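Local atomic coordinates of putative NAD(P)H nitroreductase ydfN (Bacillus subtilis, PDB entry 3BEM), a protein that binds FMN as a homodimer and is a putative NAD(P)H-dependent nitroreductase that may contribute to the breakdown of aromatic compounds. Residues G162-A173 with V188-E197; A50-Y61 with E142-A151. The protein carries 3 engineered substitutions. One frame throughout, in Å; residues are numbered along the deposited sequence.

Contact 1. Residues G162-A173 with V188-E197; sequences GWDTCPMIGFDA and VVMMITIGKE. With FMN (flavin mononucleotide), chain G.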
loop_
_atom_site.group_PDB
_atom_site.type_symbol
_atom_site.label_atom_id
_atom_site.label_comp_id
_atom_site.label_asym_id
_atom_site.label_seq_id
_atom_site.Cartn_x
_atom_site.Cartn_y
_atom_site.Cartn_z
ATOM N N GLY B 162 -7.161 8.247 -16.068
ATOM C CA GLY B 162 -7.431 7.552 -17.302
ATOM C C GLY B 162 -6.298 6.707 -17.852
ATOM O O GLY B 162 -6.372 6.257 -19.020
ATOM N N TRP B 163 -5.316 6.399 -17.016
ATOM C CA TRP B 163 -4.185 5.572 -17.431
ATOM C C TRP B 163 -4.285 4.167 -16.816
ATOM O O TRP B 163 -4.858 3.974 -15.721
ATOM C CB TRP B 163 -2.884 6.229 -16.992
ATOM C CG TRP B 163 -2.574 7.491 -17.699
ATOM C CD1 TRP B 163 -2.989 8.753 -17.354
ATOM C CD2 TRP B 163 -1.794 7.642 -18.896
ATOM N NE1 TRP B 163 -2.522 9.673 -18.257
ATOM C CE2 TRP B 163 -1.773 9.026 -19.212
ATOM C CE3 TRP B 163 -1.104 6.750 -19.721
ATOM C CZ2 TRP B 163 -1.096 9.528 -20.329
ATOM C CZ3 TRP B 163 -0.437 7.245 -20.816
ATOM C CH2 TRP B 163 -0.437 8.623 -21.122
ATOM N N ASP B 164 -3.652 3.207 -17.473
ATOM C CA ASP B 164 -3.503 1.851 -16.936
ATOM C C ASP B 164 -2.127 1.661 -16.309
ATOM O O ASP B 164 -1.156 2.262 -16.728
ATOM C CB ASP B 164 -3.715 0.835 -18.047
ATOM C CG ASP B 164 -5.084 0.984 -18.655
ATOM O OD1 ASP B 164 -6.098 0.918 -17.880
ATOM O OD2 ASP B 164 -5.167 1.242 -19.857
ATOM N N THR B 165 -2.049 0.802 -15.302
ATOM C CA THR B 165 -0.756 0.483 -14.648
ATOM C C THR B 165 -0.668 -1.013 -14.417
ATOM O O THR B 165 -1.673 -1.726 -14.553
ATOM C CB THR B 165 -0.510 1.212 -13.303
ATOM O OG1 THR B 165 -1.537 0.838 -12.357
ATOM C CG2 THR B 165 -0.438 2.726 -13.459
ATOM N N CYS B 166 0.559 -1.495 -14.224
ATOM C CA CYS B 166 0.814 -2.868 -13.762
ATOM C C CYS B 166 1.878 -2.772 -12.692
ATOM O O CYS B 166 2.985 -2.362 -12.991
ATOM C CB CYS B 166 1.238 -3.763 -14.895
ATOM S SG CYS B 166 1.252 -5.485 -14.294
ATOM N N PRO B 167 1.571 -3.133 -11.446
ATOM C CA PRO B 167 2.575 -3.263 -10.399
ATOM C C PRO B 167 3.358 -4.517 -10.670
ATOM O O PRO B 167 2.801 -5.495 -11.196
ATOM C CB PRO B 167 1.762 -3.387 -9.142
ATOM C CG PRO B 167 0.503 -4.021 -9.588
ATOM C CD PRO B 167 0.237 -3.592 -10.997
HETATM N N MSE B 168 4.636 -4.506 -10.355
HETATM C CA MSE B 168 5.573 -5.568 -10.715
HETATM C C MSE B 168 6.604 -5.810 -9.598
HETATM O O MSE B 168 7.166 -4.878 -9.036
HETATM C CB MSE B 168 6.296 -5.226 -12.042
HETATM C CG MSE B 168 5.328 -4.903 -13.167
HETATM SE SE MSE B 168 6.273 -4.064 -14.638
HETATM C CE MSE B 168 7.305 -5.630 -15.253
ATOM N N ILE B 169 6.832 -7.079 -9.331
ATOM C CA ILE B 169 7.916 -7.510 -8.454
ATOM C C ILE B 169 8.851 -8.464 -9.182
ATOM O O ILE B 169 9.891 -8.860 -8.649
ATOM C CB ILE B 169 7.366 -8.162 -7.171
ATOM C CG1 ILE B 169 8.421 -8.210 -6.057
ATOM C CG2 ILE B 169 6.779 -9.572 -7.468
ATOM C CD1 ILE B 169 8.939 -6.910 -5.630
ATOM N N GLY B 170 8.499 -8.821 -10.412
ATOM C CA GLY B 170 9.309 -9.666 -11.257
ATOM C C GLY B 170 10.518 -9.005 -11.875
ATOM O O GLY B 170 10.573 -8.820 -13.049
ATOM N N PHE B 171 11.458 -8.593 -11.043
ATOM C CA PHE B 171 12.694 -7.914 -11.460
ATOM C C PHE B 171 13.824 -8.210 -10.512
ATOM O O PHE B 171 13.594 -8.568 -9.352
ATOM C CB PHE B 171 12.482 -6.398 -11.613
ATOM C CG PHE B 171 12.181 -5.685 -10.340
ATOM C CD1 PHE B 171 13.199 -5.252 -9.511
ATOM C CD2 PHE B 171 10.855 -5.436 -9.967
ATOM C CE1 PHE B 171 12.909 -4.593 -8.314
ATOM C CE2 PHE B 171 10.562 -4.782 -8.761
ATOM C CZ PHE B 171 11.598 -4.365 -7.931
ATOM N N ASP B 172 15.051 -8.034 -11.022
ATOM C CA ASP B 172 16.276 -8.191 -10.240
ATOM C C ASP B 172 16.622 -6.816 -9.656
ATOM O O ASP B 172 17.070 -5.921 -10.365
ATOM C CB ASP B 172 17.376 -8.705 -11.186
ATOM C CG ASP B 172 18.731 -8.889 -10.519
ATOM O OD1 ASP B 172 19.050 -8.273 -9.479
ATOM O OD2 ASP B 172 19.517 -9.654 -11.104
ATOM N N ALA B 173 16.386 -6.636 -8.357
ATOM C CA ALA B 173 16.539 -5.340 -7.681
ATOM C C ALA B 173 17.952 -4.802 -7.793
ATOM O O ALA B 173 18.152 -3.625 -8.080
ATOM C CB ALA B 173 16.151 -5.429 -6.229
ATOM N N VAL B 188 14.391 -1.054 -3.431
ATOM C CA VAL B 188 13.556 -1.035 -4.614
ATOM C C VAL B 188 12.299 -1.879 -4.304
ATOM O O VAL B 188 12.319 -3.113 -4.347
ATOM C CB VAL B 188 14.249 -1.522 -5.891
ATOM C CG1 VAL B 188 13.335 -1.295 -7.096
ATOM C CG2 VAL B 188 15.574 -0.814 -6.130
ATOM N N VAL B 189 11.244 -1.202 -3.882
ATOM C CA VAL B 189 10.064 -1.854 -3.314
ATOM C C VAL B 189 9.157 -2.467 -4.394
ATOM O O VAL B 189 8.649 -3.549 -4.218
ATOM C CB VAL B 189 9.309 -0.894 -2.409
ATOM C CG1 VAL B 189 7.920 -1.488 -1.918
ATOM C CG2 VAL B 189 10.257 -0.379 -1.239
HETATM N N MSE B 190 9.010 -1.779 -5.507
HETATM C CA MSE B 190 8.260 -2.290 -6.644
HETATM C C MSE B 190 8.555 -1.490 -7.872
HETATM O O MSE B 190 9.158 -0.435 -7.797
HETATM C CB MSE B 190 6.737 -2.364 -6.377
HETATM C CG MSE B 190 5.903 -1.236 -6.347
HETATM SE SE MSE B 190 4.003 -1.965 -6.033
HETATM C CE MSE B 190 4.339 -1.962 -4.159
HETATM N N MSE B 191 8.154 -2.068 -8.985
HETATM C CA MSE B 191 8.177 -1.414 -10.274
HETATM C C MSE B 191 6.708 -1.223 -10.694
HETATM O O MSE B 191 5.865 -2.060 -10.419
HETATM C CB MSE B 191 8.960 -2.293 -11.244
HETATM C CG MSE B 191 9.047 -1.797 -12.631
HETATM SE SE MSE B 191 10.085 -3.146 -13.694
HETATM C CE MSE B 191 11.700 -2.917 -12.696
ATOM N N ILE B 192 6.393 -0.108 -11.335
ATOM C CA ILE B 192 5.064 0.107 -11.887
ATOM C C ILE B 192 5.214 0.588 -13.296
ATOM O O ILE B 192 5.834 1.640 -13.515
ATOM C CB ILE B 192 4.254 1.151 -11.095
ATOM C CG1 ILE B 192 4.158 0.729 -9.600
ATOM C CG2 ILE B 192 2.852 1.318 -11.702
ATOM C CD1 ILE B 192 3.556 1.818 -8.683
ATOM N N THR B 193 4.623 -0.141 -14.228
ATOM C CA THR B 193 4.495 0.365 -15.592
ATOM C C THR B 193 3.206 1.127 -15.714
ATOM O O THR B 193 2.195 0.780 -15.090
ATOM C CB THR B 193 4.580 -0.733 -16.657
ATOM O OG1 THR B 193 3.820 -1.871 -16.276
ATOM C CG2 THR B 193 6.002 -1.129 -16.896
ATOM N N ILE B 194 3.211 2.159 -16.569
ATOM C CA ILE B 194 2.028 2.960 -16.833
ATOM C C ILE B 194 1.897 3.152 -18.344
ATOM O O ILE B 194 2.892 3.260 -19.060
ATOM C CB ILE B 194 2.084 4.316 -16.064
ATOM C CG1 ILE B 194 0.776 5.072 -16.253
ATOM C CG2 ILE B 194 3.318 5.172 -16.524
ATOM C CD1 ILE B 194 0.639 6.255 -15.329
ATOM N N GLY B 195 0.657 3.176 -18.846
ATOM C CA GLY B 195 0.397 3.341 -20.232
ATOM C C GLY B 195 -1.050 3.143 -20.541
ATOM O O GLY B 195 -1.881 3.339 -19.667
ATOM N N LYS B 196 -1.352 2.776 -21.790
ATOM C CA LYS B 196 -2.735 2.516 -22.225
ATOM C C LYS B 196 -2.772 1.071 -22.693
ATOM O O LYS B 196 -1.987 0.667 -23.588
ATOM C CB LYS B 196 -3.169 3.458 -23.331
ATOM C CG LYS B 196 -3.148 4.962 -22.965
ATOM C CD LYS B 196 -4.105 5.379 -21.843
ATOM C CE LYS B 196 -4.059 6.935 -21.600
ATOM N NZ LYS B 196 -4.696 7.773 -22.627
ATOM N N GLU B 197 -3.661 0.288 -22.093
ATOM C CA GLU B 197 -3.860 -1.105 -22.489
ATOM C C GLU B 197 -5.004 -1.188 -23.493
ATOM O O GLU B 197 -5.973 -0.470 -23.351
ATOM C CB GLU B 197 -4.138 -1.962 -21.255
ATOM C CG GLU B 197 -4.458 -3.400 -21.582
ATOM C CD GLU B 197 -4.392 -4.320 -20.413
ATOM O OE1 GLU B 197 -5.078 -4.053 -19.413
ATOM O OE2 GLU B 197 -3.700 -5.364 -20.529
HETATM N N1 FMN G . 2.150 -8.532 -13.043
HETATM C C2 FMN G . 3.093 -8.842 -13.991
HETATM O O2 FMN G . 2.691 -9.022 -15.147
HETATM N N3 FMN G . 4.422 -8.930 -13.668
HETATM C C4 FMN G . 4.874 -8.773 -12.367
HETATM O O4 FMN G . 6.108 -8.741 -12.176
HETATM C C4A FMN G . 3.918 -8.453 -11.405
HETATM N N5 FMN G . 4.305 -8.296 -10.071
HETATM C C5A FMN G . 3.348 -7.873 -9.169
HETATM C C6 FMN G . 3.770 -7.591 -7.857
HETATM C C7 FMN G . 2.834 -7.139 -6.920
HETATM C C7M FMN G . 3.378 -6.552 -5.621
HETATM C C8 FMN G . 1.496 -6.985 -7.254
HETATM C C8M FMN G . 0.592 -6.125 -6.375
HETATM C C9 FMN G . 1.059 -7.316 -8.537
HETATM C C9A FMN G . 1.984 -7.722 -9.499
HETATM N N10 FMN G . 1.575 -8.012 -10.817
HETATM C C10 FMN G . 2.559 -8.325 -11.745
HETATM C "C1'" FMN G . 0.123 -8.001 -11.150
HETATM C "C2'" FMN G . -0.710 -9.136 -10.546
HETATM O "O2'" FMN G . -0.519 -10.301 -11.335
HETATM C "C3'" FMN G . -2.167 -8.699 -10.570
HETATM O "O3'" FMN G . -2.287 -7.546 -9.692
HETATM C "C4'" FMN G . -3.165 -9.806 -10.226
HETATM O "O4'" FMN G . -3.077 -10.859 -11.203
HETATM C "C5'" FMN G . -4.605 -9.221 -10.196
HETATM O "O5'" FMN G . -4.985 -8.603 -11.447
HETATM P P FMN G . -5.954 -7.326 -11.359
HETATM O O1P FMN G . -7.218 -7.776 -10.700
HETATM O O2P FMN G . -5.112 -6.415 -10.541
HETATM O O3P FMN G . -6.175 -6.865 -12.778
#

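Contact 2. Residues A50-Y61 with E142-A151; sequences APSAFNLQHTKY and EAIRNASLSA. With FMN (flavin mononucleotide), chain E.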
loop_
_atom_site.group_PDB
_atom_site.type_symbol
_atom_site.label_atom_id
_atom_site.label_comp_id
_atom_site.label_asym_id
_atom_site.label_seq_id
_atom_site.Cartn_x
_atom_site.Cartn_y
_atom_site.Cartn_z
ATOM N N ALA B 50 -0.532 10.824 0.662
ATOM C CA ALA B 50 -0.650 9.509 1.287
ATOM C C ALA B 50 -0.211 9.580 2.727
ATOM O O ALA B 50 0.656 10.373 3.062
ATOM C CB ALA B 50 0.181 8.464 0.479
ATOM N N PRO B 51 -0.753 8.696 3.581
ATOM C CA PRO B 51 -0.184 8.637 4.932
ATOM C C PRO B 51 1.185 7.948 4.909
ATOM O O PRO B 51 1.464 7.097 4.055
ATOM C CB PRO B 51 -1.167 7.783 5.685
ATOM C CG PRO B 51 -1.642 6.849 4.626
ATOM C CD PRO B 51 -1.771 7.658 3.391
ATOM N N SER B 52 2.032 8.341 5.873
ATOM C CA SER B 52 3.310 7.648 6.082
ATOM C C SER B 52 3.631 7.722 7.576
ATOM O O SER B 52 3.252 8.658 8.252
ATOM C CB SER B 52 4.459 8.263 5.265
ATOM O OG SER B 52 4.858 9.560 5.707
ATOM N N ALA B 53 4.311 6.684 8.068
ATOM C CA ALA B 53 4.625 6.563 9.498
ATOM C C ALA B 53 5.409 7.797 9.924
ATOM O O ALA B 53 6.377 8.144 9.291
ATOM C CB ALA B 53 5.457 5.335 9.738
ATOM N N PHE B 54 4.931 8.470 10.978
ATOM C CA PHE B 54 5.584 9.655 11.541
ATOM C C PHE B 54 5.733 10.796 10.545
ATOM O O PHE B 54 6.562 11.696 10.739
ATOM C CB PHE B 54 6.979 9.281 12.125
ATOM C CG PHE B 54 6.942 8.178 13.163
ATOM C CD1 PHE B 54 6.714 8.469 14.490
ATOM C CD2 PHE B 54 7.129 6.858 12.790
ATOM C CE1 PHE B 54 6.678 7.451 15.416
ATOM C CE2 PHE B 54 7.079 5.831 13.714
ATOM C CZ PHE B 54 6.854 6.135 15.026
ATOM N N ASN B 55 4.953 10.762 9.452
ATOM C CA ASN B 55 5.067 11.722 8.355
ATOM C C ASN B 55 6.476 11.793 7.778
ATOM O O ASN B 55 6.907 12.842 7.346
ATOM C CB ASN B 55 4.609 13.079 8.814
ATOM C CG ASN B 55 4.406 14.058 7.686
ATOM O OD1 ASN B 55 3.963 13.686 6.596
ATOM N ND2 ASN B 55 4.748 15.358 7.945
ATOM N N LEU B 56 7.216 10.678 7.850
ATOM C CA LEU B 56 8.582 10.643 7.341
ATOM C C LEU B 56 8.676 10.593 5.813
ATOM O O LEU B 56 9.745 10.854 5.262
ATOM C CB LEU B 56 9.362 9.493 7.964
ATOM C CG LEU B 56 9.694 9.672 9.440
ATOM C CD1 LEU B 56 10.250 8.382 9.914
ATOM C CD2 LEU B 56 10.707 10.818 9.628
ATOM N N GLN B 57 7.555 10.269 5.124
ATOM C CA GLN B 57 7.530 10.383 3.658
ATOM C C GLN B 57 8.731 9.582 3.029
ATOM O O GLN B 57 9.583 10.108 2.292
ATOM C CB GLN B 57 7.495 11.839 3.285
ATOM C CG GLN B 57 6.260 12.535 3.786
ATOM C CD GLN B 57 6.398 14.050 3.759
ATOM O OE1 GLN B 57 6.371 14.624 2.691
ATOM N NE2 GLN B 57 6.598 14.692 4.942
ATOM N N HIS B 58 8.719 8.288 3.324
ATOM C CA HIS B 58 9.755 7.322 3.008
ATOM C C HIS B 58 9.996 7.115 1.513
ATOM O O HIS B 58 11.063 6.649 1.129
ATOM C CB HIS B 58 9.431 5.949 3.605
ATOM C CG HIS B 58 9.088 5.974 5.057
ATOM N ND1 HIS B 58 7.949 6.594 5.536
ATOM C CD2 HIS B 58 9.697 5.421 6.130
ATOM C CE1 HIS B 58 7.877 6.420 6.842
ATOM N NE2 HIS B 58 8.938 5.721 7.238
ATOM N N THR B 59 8.991 7.406 0.704
ATOM C CA THR B 59 8.908 6.961 -0.678
ATOM C C THR B 59 9.551 7.942 -1.630
ATOM O O THR B 59 9.346 9.178 -1.536
ATOM C CB THR B 59 7.431 6.682 -1.110
ATOM O OG1 THR B 59 6.743 5.955 -0.107
ATOM C CG2 THR B 59 7.337 5.869 -2.434
ATOM N N LYS B 60 10.335 7.391 -2.547
ATOM C CA LYS B 60 10.826 8.107 -3.707
ATOM C C LYS B 60 10.428 7.359 -4.966
ATOM O O LYS B 60 10.248 6.120 -4.944
ATOM C CB LYS B 60 12.334 8.360 -3.631
ATOM C CG LYS B 60 12.731 9.370 -2.543
ATOM C CD LYS B 60 14.097 10.084 -2.811
ATOM C CE LYS B 60 14.152 11.471 -2.126
ATOM N NZ LYS B 60 15.114 12.405 -2.772
ATOM N N TYR B 61 10.247 8.095 -6.048
ATOM C CA TYR B 61 9.996 7.497 -7.360
ATOM C C TYR B 61 11.068 7.885 -8.374
ATOM O O TYR B 61 11.417 9.082 -8.492
ATOM C CB TYR B 61 8.630 7.896 -7.908
ATOM C CG TYR B 61 7.437 7.413 -7.104
ATOM C CD1 TYR B 61 7.029 8.084 -5.967
ATOM C CD2 TYR B 61 6.689 6.332 -7.535
ATOM C CE1 TYR B 61 5.963 7.643 -5.216
ATOM C CE2 TYR B 61 5.617 5.888 -6.828
ATOM C CZ TYR B 61 5.245 6.546 -5.660
ATOM O OH TYR B 61 4.176 6.053 -4.991
ATOM N N GLU B 142 9.811 -0.849 7.157
ATOM C CA GLU B 142 9.177 0.466 7.057
ATOM C C GLU B 142 9.308 1.037 5.667
ATOM O O GLU B 142 8.351 1.626 5.129
ATOM C CB GLU B 142 9.775 1.420 8.111
ATOM C CG GLU B 142 9.111 1.228 9.453
ATOM C CD GLU B 142 7.662 1.726 9.462
ATOM O OE1 GLU B 142 7.428 2.949 9.523
ATOM O OE2 GLU B 142 6.752 0.889 9.387
ATOM N N ALA B 143 10.452 0.807 5.046
ATOM C CA ALA B 143 10.685 1.194 3.645
ATOM C C ALA B 143 9.648 0.520 2.743
ATOM O O ALA B 143 9.039 1.176 1.898
ATOM C CB ALA B 143 12.073 0.803 3.221
ATOM N N ILE B 144 9.473 -0.790 2.908
ATOM C CA ILE B 144 8.538 -1.567 2.096
ATOM C C ILE B 144 7.104 -1.157 2.370
ATOM O O ILE B 144 6.329 -0.894 1.449
ATOM C CB ILE B 144 8.756 -3.066 2.322
ATOM C CG1 ILE B 144 10.143 -3.485 1.834
ATOM C CG2 ILE B 144 7.654 -3.884 1.629
ATOM C CD1 ILE B 144 10.514 -4.940 2.235
ATOM N N ARG B 145 6.755 -1.024 3.650
ATOM C CA ARG B 145 5.369 -0.736 4.053
ATOM C C ARG B 145 4.919 0.631 3.555
ATOM O O ARG B 145 3.877 0.772 2.931
ATOM C CB ARG B 145 5.232 -0.883 5.546
ATOM C CG ARG B 145 3.919 -0.407 6.120
ATOM C CD ARG B 145 3.642 -1.062 7.540
ATOM N NE ARG B 145 4.852 -1.030 8.346
ATOM C CZ ARG B 145 5.446 -2.088 8.875
ATOM N NH1 ARG B 145 4.885 -3.293 8.843
ATOM N NH2 ARG B 145 6.590 -1.923 9.491
ATOM N N ASN B 146 5.693 1.645 3.846
ATOM C CA ASN B 146 5.292 2.994 3.510
ATOM C C ASN B 146 5.313 3.207 1.982
ATOM O O ASN B 146 4.408 3.863 1.412
ATOM C CB ASN B 146 6.112 4.005 4.249
ATOM C CG ASN B 146 5.766 4.055 5.709
ATOM O OD1 ASN B 146 4.733 4.604 6.084
ATOM N ND2 ASN B 146 6.596 3.389 6.543
ATOM N N ALA B 147 6.327 2.655 1.274
ATOM C CA ALA B 147 6.384 2.794 -0.184
ATOM C C ALA B 147 5.196 2.066 -0.836
ATOM O O ALA B 147 4.692 2.459 -1.878
ATOM C CB ALA B 147 7.699 2.292 -0.802
ATOM N N SER B 148 4.729 0.979 -0.234
ATOM C CA SER B 148 3.624 0.219 -0.824
ATOM C C SER B 148 2.277 0.925 -0.654
ATOM O O SER B 148 1.449 0.903 -1.554
ATOM C CB SER B 148 3.614 -1.237 -0.254
ATOM O OG SER B 148 4.781 -1.965 -0.626
ATOM N N LEU B 149 2.048 1.544 0.507
ATOM C CA LEU B 149 0.905 2.443 0.690
ATOM C C LEU B 149 0.930 3.514 -0.436
ATOM O O LEU B 149 -0.092 3.812 -1.040
ATOM C CB LEU B 149 0.983 3.132 2.028
ATOM C CG LEU B 149 0.716 2.268 3.272
ATOM C CD1 LEU B 149 1.120 3.098 4.501
ATOM C CD2 LEU B 149 -0.749 1.816 3.418
ATOM N N SER B 150 2.094 4.129 -0.637
ATOM C CA SER B 150 2.265 5.188 -1.626
ATOM C C SER B 150 1.950 4.646 -3.022
ATOM O O SER B 150 1.242 5.285 -3.809
ATOM C CB SER B 150 3.718 5.695 -1.559
ATOM O OG SER B 150 3.889 6.797 -2.407
ATOM N N ALA B 151 2.458 3.450 -3.316
ATOM C CA ALA B 151 2.274 2.850 -4.636
ATOM C C ALA B 151 0.802 2.621 -4.941
ATOM O O ALA B 151 0.361 2.770 -6.076
ATOM C CB ALA B 151 3.065 1.554 -4.705
HETATM N N1 FMN E . -0.570 7.474 13.833
HETATM C C2 FMN E . -0.683 7.284 15.196
HETATM O O2 FMN E . -1.329 8.100 15.868
HETATM N N3 FMN E . -0.070 6.203 15.811
HETATM C C4 FMN E . 0.681 5.285 15.087
HETATM O O4 FMN E . 1.036 4.243 15.676
HETATM C C4A FMN E . 0.803 5.496 13.684
HETATM N N5 FMN E . 1.549 4.624 12.893
HETATM C C5A FMN E . 1.570 4.799 11.512
HETATM C C6 FMN E . 2.246 3.876 10.696
HETATM C C7 FMN E . 2.339 4.029 9.290
HETATM C C7M FMN E . 2.501 2.785 8.437
HETATM C C8 FMN E . 1.698 5.119 8.712
HETATM C C8M FMN E . 1.217 4.993 7.301
HETATM C C9 FMN E . 1.016 6.045 9.517
HETATM C C9A FMN E . 0.932 5.918 10.916
HETATM N N10 FMN E . 0.238 6.828 11.705
HETATM C C10 FMN E . 0.151 6.591 13.071
HETATM C "C1'" FMN E . -0.295 8.127 11.110
HETATM C "C2'" FMN E . 0.810 9.075 10.561
HETATM O "O2'" FMN E . 1.423 9.819 11.609
HETATM C "C3'" FMN E . 0.171 10.028 9.528
HETATM O "O3'" FMN E . -0.222 9.224 8.398
HETATM C "C4'" FMN E . 1.039 11.247 9.138
HETATM O "O4'" FMN E . 1.368 12.063 10.256
HETATM C "C5'" FMN E . 0.352 12.226 8.161
HETATM O "O5'" FMN E . -0.983 12.612 8.523
HETATM P P FMN E . -2.085 12.567 7.351
HETATM O O1P FMN E . -3.393 12.941 7.855
HETATM O O2P FMN E . -1.767 13.578 6.370
HETATM O O3P FMN E . -2.043 11.162 6.925
HETATM O O HOH W 1 3.727 6.305 2.542
#

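Contact 1. Residues G162-A173 with V188-E197
Cys-166 O is gripped twice by Thr-193. The backbone N of Thr-193 lies 3.0 Å from Cys-166 O, and Thr-193 OG1 adds a weak bond. A chi1 of 43° sets OG1 between its backbone N and carbonyl carbon, within reach of that oxygen. Cys-166 and Thr-193 are the middle of three hydrogen-bonded pairs; Asp-164 with Gly-195 and Met-168 with Met-191 flank them. These pairs join strand 164-168, outermost in this chain's antiparallel sheet, to strand 186-195.

At one end Lys-196 bends over the indole of Trp-163. Lys-196 CE stands over one face, 3.6 Å from the six-membered ring centroid, and NZ makes a cation-pi contact. Beside it, Glu-197 N gives a nearly straight bond (175°) to Asp-164 OD2, 2.9 Å long, on the anti side of the carboxylate and somewhat out of its plane. Arg-202 forms salt bridges to both acids, and Glu-197 OE2 also accepts from Ser-27 N. At the other end Val-188 CG1 lies 3.5 Å from CE1 of the Phe-171 ring.

Just past the strand the backbone meets the flavin. Ile-169 N donates to FMN N5 at 2.9 Å, and Gly-170 N to FMN O4 at 3.0 Å. Two backbone N-H groups directed at N5 and O4 would probably draw electron density from the ring, consistent with easier reduction of the flavin.

Contact 2. Residues A50-Y61 with E142-A151
One wall of an FMN pocket at the dimer interface forms where the loop of 50-61 lies against helix 136-161, and Asn-146 meets Ala-53 and His-58 there. Asn-146 OD1 accepts from Ala-53 N at 2.9 Å. The bond is fairly straight at the hydrogen, but the donor stands above the amide's carbonyl plane. Asn-146 ND2 turns back to its own helix and donates to Glu-142 O. Held at both ends, the amide lies flat on the imidazole of His-58, the two planes only 1° apart. Asn-146 ND2 sits over one face of that ring, 3.3 Å from His-58 CE1. His-58 NE2 is bonded to Tyr-131 OH, while His-58 ND1 is buried without a partner. With an alanine here in place of Asn-146, Ala-53 N would probably lose its acceptor, and the imidazole and the loop beside the flavin would be likelier to shift.

This site belongs to the nitroreductase fold, whose flavin is shared by two subunits. Lys-82 and Ile-169 of the second subunit bond to the same FMN. From this side Leu-149 CD1 touches the flavin methyl C8M at 3.4 Å, and Pro-51 CB packs on the ribityl O3'.

A water donates to both Pro-51 O and Asn-146 O, bridging loop and helix. Further along, strand 59-61 runs at 59° to the helical segment 142-151. Ser-150 OG, anti to its backbone N (chi1 -175°), meets Tyr-61 OH in a 2.7 Å hydrogen bond. Thr-59 OG1 packs 3.4 Å from Ser-150 CB.

From the N terminus, the chain first passes through 50-61, which enters strand 59-64. Contact 2 closes when helix 136-161 returns to it, after 80 residues that are mostly helical. That helix leads into strand 164-168, where contact 1 opens; it closes after a short helical excursion, when strand 186-195 pairs back. The two loops follow in series and neither nest nor cross. Of the two outermost strands of this chain's sheet, contact 1 pairs 164-168 with its neighbour 186-195, while contact 2 sets 59-64 and the loop before it against helix 136-161. The contacts touch where Val-189 CG1 meets Ser-148 OG at 3.4 Å. Each contact borders a different FMN, and the second subunit completes both sites.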